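Local atomic coordinates of HspA (Thermosynechococcus vulcanus, PDB entry 6EWN), a protein that is a small heat shock protein of the HSP20 family, probably acting as a chaperone that binds unfolding proteins and limits their aggregation. Residues A35-I40 / Q66-L71. Residues are numbered along the deposited sequence; the frame is centred on the assembly and turned at random.
With URE (urea), chain Q.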
ATOM      1  N   ALA A  35      -2.319   4.328  16.534  1.00 30.98           N
ATOM      2  CA  ALA A  35      -2.855   3.359  17.481  1.00 15.91           C
ATOM      3  C   ALA A  35      -3.124   2.021  16.802  1.00 13.03           C
ATOM      4  O   ALA A  35      -4.257   1.771  16.389  1.00 20.33           O
ATOM      5  CB  ALA A  35      -4.124   3.888  18.126  1.00 28.77           C
ATOM      6  N   GLU A  36      -2.073   1.184  16.680  1.00 16.55           N
ATOM      7  CA  GLU A  36      -2.015  -0.098  15.979  1.00 10.50           C
ATOM      8  C   GLU A  36      -2.852  -0.158  14.717  1.00 14.74           C
ATOM      9  O   GLU A  36      -3.300  -1.245  14.328  1.00 19.41           O
ATOM     10  CB  GLU A  36      -2.433  -1.250  16.915  1.00 14.22           C
ATOM     11  CG  GLU A  36      -3.852  -1.228  17.376  1.00  2.84           C
ATOM     12  CD  GLU A  36      -4.376  -2.570  17.924  1.00  3.84           C
ATOM     13  OE1 GLU A  36      -4.549  -3.531  17.162  1.00  5.00           O
ATOM     14  OE2 GLU A  36      -4.656  -2.649  19.116  1.00  1.74           O
ATOM     15  N   ALA A  37      -3.048   0.985  14.059  1.00 26.42           N
ATOM     16  CA  ALA A  37      -3.938   1.101  12.909  1.00 19.92           C
ATOM     17  C   ALA A  37      -3.125   1.584  11.709  1.00 13.01           C
ATOM     18  O   ALA A  37      -2.877   2.783  11.559  1.00 14.35           O
ATOM     19  CB  ALA A  37      -5.106   2.029  13.217  1.00 22.17           C
ATOM     20  N   VAL A  38      -2.764   0.635  10.846  1.00  7.61           N
ATOM     21  CA  VAL A  38      -1.903   0.877   9.699  1.00 11.43           C
ATOM     22  C   VAL A  38      -2.761   1.466   8.577  1.00 29.18           C
ATOM     23  O   VAL A  38      -3.817   0.920   8.253  1.00 23.71           O
ATOM     24  CB  VAL A  38      -1.223  -0.438   9.272  1.00 24.88           C
ATOM     25  CG1 VAL A  38       0.103  -0.230   8.506  1.00 14.75           C
ATOM     26  CG2 VAL A  38      -0.973  -1.332  10.520  1.00 35.26           C
ATOM     27  N   SER A  39      -2.337   2.595   7.999  1.00  8.70           N
ATOM     28  CA  SER A  39      -3.155   3.327   7.053  1.00  8.71           C
ATOM     29  C   SER A  39      -2.645   3.128   5.636  1.00  6.15           C
ATOM     30  O   SER A  39      -1.441   3.200   5.383  1.00  4.84           O
ATOM     31  CB  SER A  39      -3.157   4.821   7.409  1.00 11.65           C
ATOM     32  OG  SER A  39      -4.136   5.574   6.713  1.00 10.13           O
ATOM     33  N   ILE A  40      -3.584   2.926   4.691  1.00 28.56           N
ATOM     34  CA  ILE A  40      -3.305   2.976   3.241  1.00 12.93           C
ATOM     35  C   ILE A  40      -3.813   4.296   2.649  1.00 10.98           C
ATOM     36  O   ILE A  40      -4.924   4.752   2.953  1.00 15.26           O
ATOM     37  CB  ILE A  40      -3.916   1.759   2.507  1.00  8.44           C
ATOM     38  CG1 ILE A  40      -2.851   0.706   2.233  1.00 12.41           C
ATOM     39  CG2 ILE A  40      -4.608   2.172   1.168  1.00 21.46           C
ATOM     40  CD1 ILE A  40      -2.929   0.045   0.902  1.00 19.02           C
ATOM     41  N   GLN A  66      -8.129   5.749   1.424  1.00 28.11           N
ATOM     42  CA  GLN A  66      -7.871   5.916   2.852  1.00 16.50           C
ATOM     43  C   GLN A  66      -8.284   4.633   3.571  1.00 36.39           C
ATOM     44  O   GLN A  66      -9.322   4.579   4.262  1.00 39.09           O
ATOM     45  CB  GLN A  66      -8.601   7.139   3.410  1.00  9.35           C
ATOM     46  CG  GLN A  66      -7.753   8.340   3.603  1.00  5.00           C
ATOM     47  CD  GLN A  66      -8.345   9.225   4.652  1.00  2.11           C
ATOM     48  OE1 GLN A  66      -8.972  10.226   4.353  1.00  0.86           O
ATOM     49  NE2 GLN A  66      -8.139   8.869   5.902  1.00  9.10           N
ATOM     50  N   ARG A  67      -7.458   3.599   3.407  1.00 29.77           N
ATOM     51  CA  ARG A  67      -7.693   2.269   3.949  1.00 17.61           C
ATOM     52  C   ARG A  67      -6.846   2.104   5.186  1.00 12.90           C
ATOM     53  O   ARG A  67      -5.863   2.813   5.391  1.00 26.67           O
ATOM     54  CB  ARG A  67      -7.339   1.180   2.930  1.00  9.27           C
ATOM     55  CG  ARG A  67      -8.191  -0.042   2.953  1.00  7.38           C
ATOM     56  CD  ARG A  67      -7.811  -1.062   1.810  1.00 10.18           C
ATOM     57  NE  ARG A  67      -9.013  -1.675   1.200  1.00  4.89           N
ATOM     58  CZ  ARG A  67      -9.362  -2.962   1.239  1.00  2.75           C
ATOM     59  NH1 ARG A  67      -8.605  -3.894   1.798  1.00  7.65           N
ATOM     60  NH2 ARG A  67     -10.462  -3.352   0.662  1.00  5.59           N
ATOM     61  N   VAL A  68      -7.227   1.148   6.009  1.00 14.88           N
ATOM     62  CA  VAL A  68      -6.464   0.901   7.209  1.00 10.40           C
ATOM     63  C   VAL A  68      -6.279  -0.606   7.403  1.00 13.29           C
ATOM     64  O   VAL A  68      -5.317  -1.196   6.886  1.00 14.86           O
ATOM     65  CB  VAL A  68      -7.180   1.569   8.399  1.00  4.92           C
ATOM     66  CG1 VAL A  68      -6.219   1.986   9.409  1.00  9.04           C
ATOM     67  CG2 VAL A  68      -7.954   2.772   7.944  1.00 26.21           C
ATOM     68  N   ILE A  69      -7.217  -1.224   8.122  1.00 16.15           N
ATOM     69  CA  ILE A  69      -7.259  -2.636   8.493  1.00 18.33           C
ATOM     70  C   ILE A  69      -6.845  -2.838   9.951  1.00 28.06           C
ATOM     71  O   ILE A  69      -5.697  -2.532  10.327  1.00 20.67           O
ATOM     72  CB  ILE A  69      -6.396  -3.508   7.585  1.00 16.49           C
ATOM     73  CG1 ILE A  69      -6.927  -3.450   6.159  1.00  8.59           C
ATOM     74  CG2 ILE A  69      -6.452  -4.908   8.100  1.00 17.61           C
ATOM     75  CD1 ILE A  69      -6.246  -4.346   5.199  1.00  8.94           C
ATOM     76  N   PRO A  70      -7.719  -3.393  10.788  1.00 11.64           N
ATOM     77  CA  PRO A  70      -7.316  -3.738  12.156  1.00  7.50           C
ATOM     78  C   PRO A  70      -6.378  -4.944  12.221  1.00 13.24           C
ATOM     79  O   PRO A  70      -6.369  -5.835  11.364  1.00  6.06           O
ATOM     80  CB  PRO A  70      -8.647  -4.059  12.852  1.00 19.16           C
ATOM     81  CG  PRO A  70      -9.750  -3.610  11.885  1.00 11.68           C
ATOM     82  CD  PRO A  70      -9.154  -3.663  10.544  1.00 18.03           C
ATOM     83  N   LEU A  71      -5.628  -4.988  13.314  1.00  5.87           N
ATOM     84  CA  LEU A  71      -4.589  -5.964  13.579  1.00 11.09           C
ATOM     85  C   LEU A  71      -4.931  -6.810  14.816  1.00  9.43           C
ATOM     86  O   LEU A  71      -5.734  -6.386  15.652  1.00 10.49           O
ATOM     87  CB  LEU A  71      -3.275  -5.209  13.814  1.00  6.51           C
ATOM     88  CG  LEU A  71      -2.036  -5.304  12.967  1.00  5.00           C
ATOM     89  CD1 LEU A  71      -1.303  -4.045  13.056  1.00 12.98           C
ATOM     90  CD2 LEU A  71      -1.188  -6.289  13.550  1.00 17.40           C
TER
HETATM   91  C   URE Q 215     -10.714  -2.280   8.047  1.00 24.28           C
HETATM   92  O   URE Q 215     -11.459  -2.620   8.797  1.00 38.17           O
HETATM   93  N1  URE Q 215      -9.923  -1.097   8.108  1.00 15.00           N
HETATM   94  N2  URE Q 215     -10.701  -3.238   7.099  1.00 24.37           N
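On the surface of the alpha-crystallin domain, in a chain caught by 2 M urea at an early stage of denaturation, the start of strand 38-42 meets residues 66-71, antiparallel in direction but regularly paired at one point alone. There Ile40 and Arg67 form an antiparallel hydrogen-bonded pair. Ile40 N donates to Arg67 O at 2.4 Å, very short but nearly straight (165° at the hydrogen), and Arg67 N returns a more bent bond to Ile40 O at 2.8 Å. In both bonds the donor stands above the plane of the carbonyl it meets. Beside the pair the two side chains run next to each other in the same direction, Ile40 CG2 lying 3.4 Å from Arg67 CB. Two CA-H...O contacts flank it: Ser39 CA comes to 3.2 Å from Arg67 O, and Gln66 CA likewise approaches Ile40 O. Past Val68 the pairing does not continue. Ile69 has positive phi (103°), and its N points away from 35-40, 2.7 Å from URE N1, two donors close but not hydrogen-bonded, while Pro70 CD sits 3.1 Å from URE O. Backbone atoms and the proline ring of Val68, Ile69 and Pro70 thus line a urea pocket turned from 35-40. At the far end the apolar contact is Val38 CG2, anti to its carbonyl carbon, with Leu71 CD1 at 3.7 Å, the two side chains crossing obliquely. The extended Glu36 chain also crosses Leu71 obliquely, and its OE2 makes a long, weak ion pair with Arg74. On strand 38-42, Ser39 is backbone-bonded to Gln32 of the antiparallel strand 29-33, while residues 66-71 belong to the loop leading to strand 81-84; Ile69 and Leu71 rest on Leu17 and Leu15, and Ile40 on Val19.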